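Local coordinates for protein histone-lysine N-methyltransferase SETMAR (Homo sapiens, PDB 3BO5) that methylates lysine of histone H3 through its SET domain, and as the full transposase fusion takes part in DNA double-strand break repair, at residues P37-P42 against T200-I205; C153-E158 against T195-T200; E22-G27 against Q125-V130; I180-E185 against E263-G268. The protein carries 2 engineered substitutions. All blocks are in the same frame, centred on the assembly; numbering follows the deposited sequence.

Interaction 1. Residues P37-P42 against T200-I205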
loop_
_atom_site.group_PDB
_atom_site.type_symbol
_atom_site.label_atom_id
_atom_site.label_comp_id
_atom_site.label_asym_id
_atom_site.label_seq_id
_atom_site.Cartn_x
_atom_site.Cartn_y
_atom_site.Cartn_z
ATOM N N PRO A 37 12.134 -11.167 -11.792
ATOM C CA PRO A 37 11.844 -9.950 -12.511
ATOM C C PRO A 37 10.382 -9.556 -12.605
ATOM O O PRO A 37 9.498 -10.404 -12.772
ATOM C CB PRO A 37 12.374 -10.281 -13.922
ATOM C CG PRO A 37 13.537 -11.160 -13.606
ATOM C CD PRO A 37 13.043 -12.057 -12.551
ATOM N N PHE A 38 10.120 -8.254 -12.465
ATOM C CA PHE A 38 8.812 -7.708 -12.742
ATOM C C PHE A 38 8.982 -6.318 -13.311
ATOM O O PHE A 38 10.122 -5.789 -13.291
ATOM C CB PHE A 38 7.932 -7.648 -11.482
ATOM C CG PHE A 38 8.510 -6.741 -10.431
ATOM C CD1 PHE A 38 7.944 -5.484 -10.210
ATOM C CD2 PHE A 38 9.633 -7.152 -9.729
ATOM C CE1 PHE A 38 8.545 -4.590 -9.278
ATOM C CE2 PHE A 38 10.220 -6.298 -8.784
ATOM C CZ PHE A 38 9.655 -5.028 -8.599
ATOM N N GLN A 39 7.898 -5.718 -13.813
ATOM C CA GLN A 39 8.002 -4.350 -14.316
ATOM C C GLN A 39 7.712 -3.349 -13.201
ATOM O O GLN A 39 6.630 -3.320 -12.672
ATOM C CB GLN A 39 7.001 -4.058 -15.392
ATOM C CG GLN A 39 7.173 -4.841 -16.657
ATOM C CD GLN A 39 6.208 -4.370 -17.739
ATOM O OE1 GLN A 39 5.815 -3.182 -17.808
ATOM N NE2 GLN A 39 5.811 -5.307 -18.585
ATOM N N TYR A 40 8.700 -2.552 -12.836
ATOM C CA TYR A 40 8.447 -1.621 -11.753
ATOM C C TYR A 40 7.554 -0.468 -12.150
ATOM O O TYR A 40 7.744 0.132 -13.236
ATOM C CB TYR A 40 9.807 -1.073 -11.262
ATOM C CG TYR A 40 9.595 -0.459 -9.882
ATOM C CD1 TYR A 40 9.669 -1.266 -8.738
ATOM C CD2 TYR A 40 9.177 0.892 -9.711
ATOM C CE1 TYR A 40 9.382 -0.760 -7.483
ATOM C CE2 TYR A 40 8.834 1.399 -8.453
ATOM C CZ TYR A 40 8.957 0.538 -7.325
ATOM O OH TYR A 40 8.656 0.927 -6.050
ATOM N N THR A 41 6.629 -0.088 -11.251
ATOM C CA THR A 41 5.934 1.172 -11.369
ATOM C C THR A 41 5.801 1.763 -10.005
ATOM O O THR A 41 5.510 1.023 -9.043
ATOM C CB THR A 41 4.529 0.989 -11.983
ATOM O OG1 THR A 41 3.871 2.265 -12.031
ATOM C CG2 THR A 41 3.604 0.013 -11.172
ATOM N N PRO A 42 6.051 3.077 -9.893
ATOM C CA PRO A 42 5.846 3.697 -8.601
ATOM C C PRO A 42 4.408 3.987 -8.322
ATOM O O PRO A 42 4.034 4.383 -7.160
ATOM C CB PRO A 42 6.673 5.007 -8.725
ATOM C CG PRO A 42 6.516 5.367 -10.213
ATOM C CD PRO A 42 6.500 4.017 -10.942
ATOM N N THR A 200 1.425 -8.032 -9.475
ATOM C CA THR A 200 2.132 -9.272 -9.822
ATOM C C THR A 200 3.115 -9.060 -10.954
ATOM O O THR A 200 4.267 -9.489 -10.876
ATOM C CB THR A 200 1.200 -10.349 -10.314
ATOM O OG1 THR A 200 0.292 -10.663 -9.241
ATOM C CG2 THR A 200 1.947 -11.605 -10.687
ATOM N N TYR A 201 2.644 -8.425 -12.030
ATOM C CA TYR A 201 3.523 -8.201 -13.231
ATOM C C TYR A 201 4.070 -6.810 -13.333
ATOM O O TYR A 201 5.208 -6.608 -13.784
ATOM C CB TYR A 201 2.672 -8.451 -14.498
ATOM C CG TYR A 201 2.007 -9.817 -14.441
ATOM C CD1 TYR A 201 2.764 -10.963 -14.485
ATOM C CD2 TYR A 201 0.609 -9.913 -14.281
ATOM C CE1 TYR A 201 2.150 -12.209 -14.412
ATOM C CE2 TYR A 201 -0.009 -11.141 -14.230
ATOM C CZ TYR A 201 0.794 -12.295 -14.262
ATOM O OH TYR A 201 0.236 -13.579 -14.157
ATOM N N ILE A 202 3.220 -5.829 -12.963
ATOM C CA ILE A 202 3.610 -4.413 -13.002
ATOM C C ILE A 202 3.258 -3.881 -11.621
ATOM O O ILE A 202 2.085 -3.917 -11.228
ATOM C CB ILE A 202 2.759 -3.689 -14.057
ATOM C CG1 ILE A 202 2.911 -4.428 -15.423
ATOM C CG2 ILE A 202 3.239 -2.244 -14.121
ATOM C CD1 ILE A 202 2.032 -3.876 -16.431
ATOM N N GLY A 203 4.263 -3.471 -10.838
ATOM C CA GLY A 203 3.889 -3.077 -9.455
ATOM C C GLY A 203 5.034 -2.369 -8.809
ATOM O O GLY A 203 6.105 -2.270 -9.388
ATOM N N ASN A 204 4.760 -1.872 -7.615
ATOM C CA ASN A 204 5.768 -1.129 -6.875
ATOM C C ASN A 204 6.359 -2.031 -5.792
ATOM O O ASN A 204 6.121 -3.216 -5.745
ATOM C CB ASN A 204 5.218 0.151 -6.316
ATOM C CG ASN A 204 4.514 -0.079 -5.001
ATOM O OD1 ASN A 204 3.904 -1.170 -4.769
ATOM N ND2 ASN A 204 4.549 0.947 -4.125
ATOM N N ILE A 205 7.183 -1.446 -4.913
ATOM C CA ILE A 205 7.925 -2.263 -3.938
ATOM C C ILE A 205 7.004 -2.872 -2.898
ATOM O O ILE A 205 7.388 -3.839 -2.204
ATOM C CB ILE A 205 9.049 -1.489 -3.133
ATOM C CG1 ILE A 205 8.471 -0.201 -2.523
ATOM C CG2 ILE A 205 10.344 -1.328 -3.980
ATOM C CD1 ILE A 205 9.391 0.360 -1.445
HETATM O O HOH W 1 5.408 3.501 -4.985
#
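Phe38 leads into a short parallel beta ladder that ties the pre-SET region to the SET-domain loop following strand 193-199. Its CG sits between the backbone N and the carbonyl carbon (chi1 63°), and the ring then meets Gly203 O edge-on, CE1 lying 3.4 Å from that oxygen; Arg207 makes a cation-pi contact with the same ring. Gln39 carries the backbone pairing: its N donates to Tyr201 O at 2.8 Å and its O accepts from Gly203 N at 3.0 Å. Its extended side chain runs beside Ile202, pointing the same way. Tyr40 lays one ring face against Gly203 O, and its hydroxyl, hydrogen-bonded to Glu22, also takes a weak bond from Ile205 N. At Thr41 the N reaches Gly203 O from above the carbonyl plane, at 2.9 Å, while CG2 packs 3.7 Å from Ile202 CG2. Beyond it, Asn204 ND2 bonds Glu154 O, and a single water joins the two segments, donating to Pro42 O at 2.7 Å and accepting from Asn204 ND2 at 2.8 Å.

Interaction 2. Residues C153-E158 against T195-T200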
loop_
_atom_site.group_PDB
_atom_site.type_symbol
_atom_site.label_atom_id
_atom_site.label_comp_id
_atom_site.label_asym_id
_atom_site.label_seq_id
_atom_site.Cartn_x
_atom_site.Cartn_y
_atom_site.Cartn_z
ATOM N N CYS A 153 4.995 3.034 2.347
ATOM C CA CYS A 153 4.940 2.875 0.891
ATOM C C CYS A 153 3.508 2.585 0.470
ATOM O O CYS A 153 2.681 2.240 1.294
ATOM C CB CYS A 153 5.891 1.768 0.380
ATOM S SG CYS A 153 5.415 0.124 0.960
ATOM N N GLU A 154 3.242 2.770 -0.825
ATOM C CA GLU A 154 1.957 2.241 -1.377
ATOM C C GLU A 154 2.060 0.782 -1.714
ATOM O O GLU A 154 3.112 0.198 -1.822
ATOM C CB GLU A 154 1.583 2.945 -2.707
ATOM C CG GLU A 154 1.233 4.345 -2.523
ATOM C CD GLU A 154 0.865 4.995 -3.870
ATOM O OE1 GLU A 154 1.272 6.145 -4.057
ATOM O OE2 GLU A 154 0.181 4.344 -4.746
ATOM N N TYR A 155 0.859 0.198 -1.873
ATOM C CA TYR A 155 0.752 -1.069 -2.594
ATOM C C TYR A 155 0.108 -0.670 -3.919
ATOM O O TYR A 155 -1.085 -0.393 -4.016
ATOM C CB TYR A 155 -0.171 -1.973 -1.764
ATOM C CG TYR A 155 -0.090 -3.449 -2.155
ATOM C CD1 TYR A 155 0.950 -4.286 -1.714
ATOM C CD2 TYR A 155 -1.079 -3.982 -3.005
ATOM C CE1 TYR A 155 1.059 -5.607 -2.078
ATOM C CE2 TYR A 155 -1.000 -5.354 -3.395
ATOM C CZ TYR A 155 0.053 -6.145 -2.936
ATOM O OH TYR A 155 0.157 -7.451 -3.289
ATOM N N ALA A 156 0.982 -0.652 -4.955
ATOM C CA ALA A 156 0.582 -0.074 -6.283
ATOM C C ALA A 156 0.828 -1.089 -7.414
ATOM O O ALA A 156 1.763 -1.808 -7.382
ATOM C CB ALA A 156 1.410 1.232 -6.578
ATOM N N GLY A 157 -0.078 -1.126 -8.388
ATOM C CA GLY A 157 0.117 -2.028 -9.529
ATOM C C GLY A 157 -1.017 -1.850 -10.474
ATOM O O GLY A 157 -1.521 -0.753 -10.627
ATOM N N GLU A 158 -1.294 -2.888 -11.273
ATOM C CA GLU A 158 -2.398 -2.725 -12.213
ATOM C C GLU A 158 -3.712 -2.669 -11.470
ATOM O O GLU A 158 -3.963 -3.497 -10.566
ATOM C CB GLU A 158 -2.489 -3.977 -13.096
ATOM C CG GLU A 158 -1.339 -4.142 -14.048
ATOM C CD GLU A 158 -1.503 -5.375 -14.886
ATOM O OE1 GLU A 158 -0.974 -6.416 -14.519
ATOM O OE2 GLU A 158 -2.256 -5.259 -15.867
ATOM N N THR A 195 -12.044 -1.744 -5.435
ATOM C CA THR A 195 -10.791 -1.505 -6.167
ATOM C C THR A 195 -9.952 -2.778 -6.084
ATOM O O THR A 195 -9.772 -3.335 -4.995
ATOM C CB THR A 195 -9.953 -0.368 -5.502
ATOM O OG1 THR A 195 -10.741 0.826 -5.386
ATOM C CG2 THR A 195 -8.693 -0.046 -6.343
ATOM N N PHE A 196 -9.518 -3.250 -7.221
ATOM C CA PHE A 196 -8.626 -4.423 -7.231
ATOM C C PHE A 196 -7.304 -3.949 -7.717
ATOM O O PHE A 196 -7.194 -3.349 -8.769
ATOM C CB PHE A 196 -9.189 -5.523 -8.161
ATOM C CG PHE A 196 -10.518 -5.982 -7.754
ATOM C CD1 PHE A 196 -10.668 -6.951 -6.778
ATOM C CD2 PHE A 196 -11.670 -5.431 -8.345
ATOM C CE1 PHE A 196 -11.951 -7.367 -6.406
ATOM C CE2 PHE A 196 -12.941 -5.821 -7.950
ATOM C CZ PHE A 196 -13.072 -6.781 -6.981
ATOM N N VAL A 197 -6.262 -4.304 -6.947
ATOM C CA VAL A 197 -4.902 -3.891 -7.347
ATOM C C VAL A 197 -4.017 -5.087 -7.453
ATOM O O VAL A 197 -4.026 -5.920 -6.564
ATOM C CB VAL A 197 -4.346 -2.993 -6.287
ATOM C CG1 VAL A 197 -2.938 -2.625 -6.610
ATOM C CG2 VAL A 197 -5.223 -1.679 -6.242
ATOM N N ASP A 198 -3.246 -5.165 -8.515
ATOM C CA ASP A 198 -2.474 -6.386 -8.751
ATOM C C ASP A 198 -1.073 -5.979 -9.154
ATOM O O ASP A 198 -0.859 -5.594 -10.343
ATOM C CB ASP A 198 -3.089 -7.232 -9.915
ATOM C CG ASP A 198 -2.341 -8.509 -10.109
ATOM O OD1 ASP A 198 -1.409 -8.776 -9.354
ATOM O OD2 ASP A 198 -2.668 -9.264 -11.054
ATOM N N PRO A 199 -0.078 -6.070 -8.245
ATOM C CA PRO A 199 1.289 -5.734 -8.593
ATOM C C PRO A 199 2.107 -6.950 -9.033
ATOM O O PRO A 199 3.346 -6.914 -9.043
ATOM C CB PRO A 199 1.858 -5.177 -7.254
ATOM C CG PRO A 199 1.203 -6.056 -6.257
ATOM C CD PRO A 199 -0.229 -6.292 -6.798
ATOM N N THR A 200 1.425 -8.032 -9.475
ATOM C CA THR A 200 2.132 -9.272 -9.822
ATOM C C THR A 200 3.115 -9.060 -10.954
ATOM O O THR A 200 4.267 -9.489 -10.876
ATOM C CB THR A 200 1.200 -10.349 -10.314
ATOM O OG1 THR A 200 0.292 -10.663 -9.241
ATOM C CG2 THR A 200 1.947 -11.605 -10.687
HETATM O O HOH W 2 0.526 -6.674 -12.433
#
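Tyr155 has CG anti to the backbone N (chi1 -164°), which swings its ring across Pro199, the two side chains crossing at about a right angle. The phenol end does the touching: CZ lies 3.5 Å from Pro199 CG, and OH, hydrogen-bonded to Tyr179 O, sits beside the same carbon. Val197 also has a branch anti to its N, CG1 at chi1 176°, and this methyl packs against Gly157 N at 3.7 Å. Gly157 CA and Pro199 CA come to 4.0 Å of each other, backbone against backbone with no side chain between. Here strands 151-160 and 193-199 of the SET-domain sheet meet in one antiparallel hydrogen-bonded pair, Glu158 with Asp198. Asp198 N donates to Glu158 O at 2.7 Å in the carbonyl plane, whereas Glu158 N comes to Asp198 O from above its plane, at 2.9 Å. The two acidic side chains lie on the same face, and Arg168 makes salt bridges to both, which probably offsets their mutual repulsion. Asp198 OD1 accepts from Thr200 N, two residues on, at 2.9 Å, in an Asx turn, and takes the Thr200 hydroxyl on its syn lone pair.

Interaction 3. Residues E22-G27 against Q125-V130. With GOL (glycerol), chain H.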
loop_
_atom_site.group_PDB
_atom_site.type_symbol
_atom_site.label_atom_id
_atom_site.label_comp_id
_atom_site.label_asym_id
_atom_site.label_seq_id
_atom_site.Cartn_x
_atom_site.Cartn_y
_atom_site.Cartn_z
ATOM N N GLU A 22 11.725 5.677 -7.643
ATOM C CA GLU A 22 11.233 6.226 -6.361
ATOM C C GLU A 22 12.214 7.285 -5.902
ATOM O O GLU A 22 13.260 7.444 -6.514
ATOM C CB GLU A 22 11.159 5.110 -5.307
ATOM C CG GLU A 22 10.222 3.980 -5.757
ATOM C CD GLU A 22 8.763 4.301 -5.608
ATOM O OE1 GLU A 22 7.991 3.343 -5.867
ATOM O OE2 GLU A 22 8.343 5.471 -5.248
ATOM N N ASN A 23 11.879 7.961 -4.830
ATOM C CA ASN A 23 12.754 9.019 -4.334
ATOM C C ASN A 23 14.105 8.543 -3.917
ATOM O O ASN A 23 15.068 9.306 -3.978
ATOM C CB ASN A 23 12.139 9.650 -3.123
ATOM C CG ASN A 23 10.897 10.428 -3.437
ATOM O OD1 ASN A 23 10.700 10.922 -4.595
ATOM N ND2 ASN A 23 10.039 10.544 -2.445
ATOM N N LEU A 24 14.106 7.302 -3.401
ATOM C CA LEU A 24 15.305 6.647 -2.893
ATOM C C LEU A 24 15.419 5.286 -3.536
ATOM O O LEU A 24 14.418 4.705 -4.005
ATOM C CB LEU A 24 15.200 6.527 -1.389
ATOM C CG LEU A 24 15.067 7.813 -0.607
ATOM C CD1 LEU A 24 14.792 7.499 0.790
ATOM C CD2 LEU A 24 16.377 8.685 -0.725
ATOM N N PRO A 25 16.631 4.783 -3.647
ATOM C CA PRO A 25 16.824 3.421 -4.160
ATOM C C PRO A 25 16.305 2.431 -3.133
ATOM O O PRO A 25 16.179 2.775 -1.942
ATOM C CB PRO A 25 18.343 3.268 -4.192
ATOM C CG PRO A 25 18.868 4.711 -4.080
ATOM C CD PRO A 25 17.893 5.493 -3.366
ATOM N N VAL A 26 15.995 1.272 -3.653
ATOM C CA VAL A 26 15.645 0.116 -2.804
ATOM C C VAL A 26 16.665 -1.002 -3.114
ATOM O O VAL A 26 16.774 -1.503 -4.222
ATOM C CB VAL A 26 14.213 -0.402 -3.134
ATOM C CG1 VAL A 26 13.903 -1.639 -2.255
ATOM C CG2 VAL A 26 13.207 0.650 -2.906
ATOM N N GLY A 27 17.447 -1.404 -2.103
ATOM C CA GLY A 27 18.493 -2.397 -2.334
ATOM C C GLY A 27 17.943 -3.811 -2.245
ATOM O O GLY A 27 16.757 -3.994 -1.926
ATOM N N GLN A 125 10.233 7.825 1.735
ATOM C CA GLN A 125 11.088 8.717 2.571
ATOM C C GLN A 125 12.120 7.957 3.356
ATOM O O GLN A 125 12.883 8.573 4.153
ATOM C CB GLN A 125 10.226 9.523 3.512
ATOM C CG GLN A 125 9.155 10.352 2.758
ATOM C CD GLN A 125 9.771 11.418 1.900
ATOM O OE1 GLN A 125 10.764 12.012 2.318
ATOM N NE2 GLN A 125 9.099 11.811 0.824
ATOM N N PHE A 126 12.134 6.639 3.178
ATOM C CA PHE A 126 13.119 5.769 3.868
ATOM C C PHE A 126 13.779 4.845 2.884
ATOM O O PHE A 126 13.231 4.590 1.823
ATOM C CB PHE A 126 12.421 4.952 4.952
ATOM C CG PHE A 126 11.689 5.803 5.965
ATOM C CD1 PHE A 126 12.446 6.430 6.989
ATOM C CD2 PHE A 126 10.316 6.021 5.876
ATOM C CE1 PHE A 126 11.794 7.264 7.927
ATOM C CE2 PHE A 126 9.639 6.795 6.765
ATOM C CZ PHE A 126 10.371 7.463 7.805
ATOM N N HIS A 127 14.947 4.316 3.278
ATOM C CA HIS A 127 15.655 3.354 2.475
ATOM C C HIS A 127 15.198 1.955 2.883
ATOM O O HIS A 127 15.438 1.539 4.030
ATOM C CB HIS A 127 17.152 3.528 2.731
ATOM C CG HIS A 127 17.687 4.802 2.181
ATOM N ND1 HIS A 127 17.597 5.995 2.858
ATOM C CD2 HIS A 127 18.305 5.068 1.004
ATOM C CE1 HIS A 127 18.149 6.951 2.124
ATOM N NE2 HIS A 127 18.573 6.423 0.997
ATOM N N PHE A 128 14.616 1.274 1.915
ATOM C CA PHE A 128 14.180 -0.089 2.112
ATOM C C PHE A 128 15.065 -1.043 1.416
ATOM O O PHE A 128 15.921 -0.628 0.634
ATOM C CB PHE A 128 12.773 -0.240 1.533
ATOM C CG PHE A 128 11.816 0.750 2.124
ATOM C CD1 PHE A 128 11.541 0.772 3.472
ATOM C CD2 PHE A 128 11.108 1.627 1.294
ATOM C CE1 PHE A 128 10.663 1.705 4.049
ATOM C CE2 PHE A 128 10.216 2.563 1.870
ATOM C CZ PHE A 128 9.998 2.608 3.245
ATOM N N GLN A 129 14.874 -2.338 1.676
ATOM C CA GLN A 129 15.695 -3.379 1.052
ATOM C C GLN A 129 14.825 -4.595 0.864
ATOM O O GLN A 129 14.108 -4.987 1.820
ATOM C CB GLN A 129 16.887 -3.675 1.962
ATOM C CG GLN A 129 17.881 -4.616 1.411
ATOM C CD GLN A 129 18.850 -5.088 2.478
ATOM O OE1 GLN A 129 18.509 -5.894 3.323
ATOM N NE2 GLN A 129 20.057 -4.518 2.483
ATOM N N VAL A 130 14.838 -5.118 -0.347
ATOM C CA VAL A 130 14.103 -6.382 -0.593
ATOM C C VAL A 130 15.091 -7.437 -0.169
ATOM O O VAL A 130 16.293 -7.418 -0.558
ATOM C CB VAL A 130 13.766 -6.501 -2.046
ATOM C CG1 VAL A 130 13.203 -7.850 -2.334
ATOM C CG2 VAL A 130 12.803 -5.430 -2.413
HETATM C C1 GOL H . 12.328 13.368 -1.462
HETATM O O1 GOL H . 13.461 12.905 -2.146
HETATM C C2 GOL H . 11.324 14.078 -2.381
HETATM O O2 GOL H . 11.482 13.971 -3.798
HETATM C C3 GOL H . 9.914 13.697 -1.972
HETATM O O3 GOL H . 9.766 13.993 -0.618
HETATM O O HOH W 3 13.843 2.792 -0.350
HETATM O O HOH W 4 17.468 1.557 0.166
#
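Pro25 O is gripped by two waters that link it to segment 125-130. One donates to Pro25 O at 2.8 Å and to Phe126 O while accepting from Phe128 N; the other donates to Pro25 O and to Phe128 O. They bridge the segments just ahead of the direct backbone pairing: Gly27 N gives a hydrogen bond to Phe128 O at 3.2 Å, and Val130 N one to Gly27 O at 2.7 Å. This is the parallel pairing of strand 27-29 with strand 128-132, by which the N-terminal part of the chain adds an outermost strand to a SET-domain sheet. Leu24 meets His127 at about a right angle, CD1 standing over one face of the imidazole, 3.8 Å from its centroid, in a CH-pi contact, while CD2 approaches NE2 at 3.6 Å. Val26 CG1 is anti to the backbone N (chi1 178°) and packs 4.0 Å from Val130 CG2. At the other end Asn23 and Gln125 cross obliquely, amide planes 62° apart; Asn23 ND2 itself bonds Lys122 O. A glycerol, probably from the crystallisation liquor, bridges them: Gln125 NE2 donates almost straight to its O3 at 2.7 Å, and its O2 bonds weakly to Asn23 OD1.

Interaction 4. Residues I180-E185 against E263-G268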
loop_
_atom_site.group_PDB
_atom_site.type_symbol
_atom_site.label_atom_id
_atom_site.label_comp_id
_atom_site.label_asym_id
_atom_site.label_seq_id
_atom_site.Cartn_x
_atom_site.Cartn_y
_atom_site.Cartn_z
ATOM N N ILE A 180 -2.850 -10.158 -5.677
ATOM C CA ILE A 180 -3.988 -9.298 -5.893
ATOM C C ILE A 180 -4.625 -8.939 -4.569
ATOM O O ILE A 180 -4.760 -9.811 -3.683
ATOM C CB ILE A 180 -5.043 -10.012 -6.783
ATOM C CG1 ILE A 180 -4.362 -10.411 -8.098
ATOM C CG2 ILE A 180 -6.217 -9.081 -7.053
ATOM C CD1 ILE A 180 -5.372 -11.015 -9.083
ATOM N N ILE A 181 -5.049 -7.689 -4.421
ATOM C CA ILE A 181 -5.767 -7.295 -3.221
ATOM C C ILE A 181 -7.085 -6.649 -3.643
ATOM O O ILE A 181 -7.184 -5.955 -4.696
ATOM C CB ILE A 181 -4.931 -6.261 -2.341
ATOM C CG1 ILE A 181 -5.578 -6.091 -0.994
ATOM C CG2 ILE A 181 -4.748 -4.921 -3.086
ATOM C CD1 ILE A 181 -4.674 -5.275 0.011
ATOM N N ALA A 182 -8.106 -6.905 -2.833
ATOM C CA ALA A 182 -9.442 -6.353 -3.060
ATOM C C ALA A 182 -9.803 -5.378 -1.960
ATOM O O ALA A 182 -9.779 -5.703 -0.773
ATOM C CB ALA A 182 -10.512 -7.475 -3.126
ATOM N N ILE A 183 -10.119 -4.154 -2.347
ATOM C CA ILE A 183 -10.445 -3.103 -1.404
ATOM C C ILE A 183 -11.938 -2.808 -1.604
ATOM O O ILE A 183 -12.372 -2.482 -2.683
ATOM C CB ILE A 183 -9.651 -1.809 -1.673
ATOM C CG1 ILE A 183 -8.168 -2.088 -1.766
ATOM C CG2 ILE A 183 -9.988 -0.694 -0.601
ATOM C CD1 ILE A 183 -7.641 -2.793 -0.516
ATOM N N ARG A 184 -12.720 -2.919 -0.557
ATOM C CA ARG A 184 -14.141 -2.561 -0.675
ATOM C C ARG A 184 -14.442 -1.513 0.361
ATOM O O ARG A 184 -14.180 -1.727 1.536
ATOM C CB ARG A 184 -15.048 -3.808 -0.515
ATOM C CG ARG A 184 -14.742 -4.836 -1.618
ATOM C CD ARG A 184 -15.777 -5.945 -1.656
ATOM N NE ARG A 184 -15.571 -6.769 -2.858
ATOM C CZ ARG A 184 -14.687 -7.768 -2.951
ATOM N NH1 ARG A 184 -14.609 -8.469 -4.089
ATOM N NH2 ARG A 184 -13.892 -8.076 -1.921
ATOM N N GLU A 185 -14.970 -0.368 -0.067
ATOM C CA GLU A 185 -15.249 0.681 0.823
ATOM C C GLU A 185 -16.773 0.943 0.783
ATOM O O GLU A 185 -17.335 1.164 -0.289
ATOM C CB GLU A 185 -14.500 1.922 0.385
ATOM C CG GLU A 185 -12.965 1.739 0.456
ATOM C CD GLU A 185 -12.247 2.850 -0.244
ATOM O OE1 GLU A 185 -11.962 2.713 -1.421
ATOM O OE2 GLU A 185 -11.997 3.907 0.392
ATOM N N GLU A 263 -8.618 -7.087 1.423
ATOM C CA GLU A 263 -8.329 -8.520 1.461
ATOM C C GLU A 263 -7.453 -8.980 0.325
ATOM O O GLU A 263 -7.788 -8.796 -0.860
ATOM C CB GLU A 263 -9.647 -9.282 1.326
ATOM C CG GLU A 263 -10.584 -8.841 2.444
ATOM C CD GLU A 263 -11.961 -9.411 2.281
ATOM O OE1 GLU A 263 -12.693 -8.932 1.397
ATOM O OE2 GLU A 263 -12.278 -10.348 3.031
ATOM N N ARG A 264 -6.373 -9.662 0.689
ATOM C CA ARG A 264 -5.555 -10.307 -0.332
ATOM C C ARG A 264 -6.237 -11.565 -0.852
ATOM O O ARG A 264 -6.846 -12.316 -0.094
ATOM C CB ARG A 264 -4.171 -10.656 0.217
ATOM C CG ARG A 264 -3.355 -9.417 0.395
ATOM C CD ARG A 264 -2.621 -9.033 -0.885
ATOM N NE ARG A 264 -1.556 -9.906 -1.309
ATOM C CZ ARG A 264 -0.251 -9.697 -1.030
ATOM N NH1 ARG A 264 0.096 -8.588 -0.373
ATOM N NH2 ARG A 264 0.669 -10.546 -1.456
ATOM N N LEU A 265 -6.129 -11.818 -2.151
ATOM C CA LEU A 265 -6.908 -12.942 -2.723
ATOM C C LEU A 265 -5.966 -14.061 -3.138
ATOM O O LEU A 265 -4.804 -13.811 -3.496
ATOM C CB LEU A 265 -7.627 -12.450 -3.980
ATOM C CG LEU A 265 -8.535 -11.219 -3.770
ATOM C CD1 LEU A 265 -9.155 -10.870 -5.147
ATOM C CD2 LEU A 265 -9.549 -11.381 -2.691
ATOM N N ASP A 266 -6.480 -15.296 -3.116
ATOM C CA ASP A 266 -5.688 -16.358 -3.731
ATOM C C ASP A 266 -6.637 -17.356 -4.377
ATOM O O ASP A 266 -7.863 -17.125 -4.453
ATOM C CB ASP A 266 -4.732 -16.984 -2.728
ATOM C CG ASP A 266 -5.387 -17.992 -1.807
ATOM O OD1 ASP A 266 -6.595 -17.832 -1.528
ATOM O OD2 ASP A 266 -4.631 -18.929 -1.300
ATOM N N HIS A 267 -6.057 -18.422 -4.877
ATOM C CA HIS A 267 -6.879 -19.462 -5.472
ATOM C C HIS A 267 -6.644 -20.742 -4.717
ATOM O O HIS A 267 -5.510 -21.062 -4.304
ATOM C CB HIS A 267 -6.479 -19.673 -6.918
ATOM C CG HIS A 267 -7.284 -20.718 -7.628
ATOM N ND1 HIS A 267 -8.661 -20.668 -7.716
ATOM C CD2 HIS A 267 -6.903 -21.835 -8.295
ATOM C CE1 HIS A 267 -9.097 -21.717 -8.398
ATOM N NE2 HIS A 267 -8.050 -22.428 -8.775
ATOM N N GLY A 268 -7.735 -21.465 -4.588
ATOM C CA GLY A 268 -7.646 -22.849 -4.222
ATOM C C GLY A 268 -7.931 -22.984 -2.759
ATOM O O GLY A 268 -7.861 -22.018 -1.969
HETATM O O HOH W 5 -2.928 -11.773 -2.774
HETATM O O HOH W 6 -3.661 -13.008 -5.934
HETATM O O HOH W 7 -12.346 -6.540 0.359
HETATM O O HOH W 8 -12.619 -10.297 -1.097
#
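Ile180 and Leu265 lean at a slant across each other, CG2 of the isoleucine 3.9 Å from CD1 of the leucine, where strands 181-185 and 260-266 run antiparallel in the SET-domain sheet. The leucine's other methyl, CD2, rests against Ala182 CB, and Val165 of helix 162-169 packs on both Ile180 and Leu265. Backbone bonds fix this register: Ala182 and Glu263 form a hydrogen-bonded pair, with Ala182 N to Glu263 O and Glu263 N to Ala182 O both 2.8 Å, and Leu265 N donates to Ile180 O at 2.9 Å. Ile181 and Arg264, the neighbouring non-hydrogen-bonded pair, point to the other face. There chi2 of Arg264 (-87°) bends CD to 3.9 Å from Ile181 CB; its side chain touches the bound S-adenosyl-L-homocysteine, and its guanidinium gives hydrogen bonds to Asn178 O and the Tyr247 hydroxyl. Arg184 and Glu263 cross at about a right angle on the face of Ala182, their guanidinium and carboxylate planes 87° apart. Arg184 NH2 to Glu263 OE1 is a long salt bridge, 3.6 Å, and Arg184 NE makes a further one to Glu194. Two waters mediate between them, one held weakly at the arginine; the other accepts from Arg184 NH2 at 2.7 Å and donates to Glu263 OE1 at 2.8 Å.

Overall arrangement
Interactions 1 and 2 share Thr200 and touch through Asn204, whose ND2 lies 2.8 Å from Glu154 O and whose OD1 lies 3.0 Å from Ala156 N. Interaction 1 also meets interaction 3, with Tyr40 OH 2.5 Å from Glu22 OE1 and Ile205 packed on Val26 and Phe128. Interaction 2 joins interaction 4 within one sheet, since strands 181-185 and 193-199 are neighbours. Interactions 3 and 4 lie on opposite sides of the chain's centre, their own centres about 26 Å apart. All four contacts have a side chain near the bound S-adenosyl-L-homocysteine: at their nearest atoms Arg264 comes within about 3 Å, Tyr155 about 6 Å, Val130 about 7 Å and Phe38 about 8 Å.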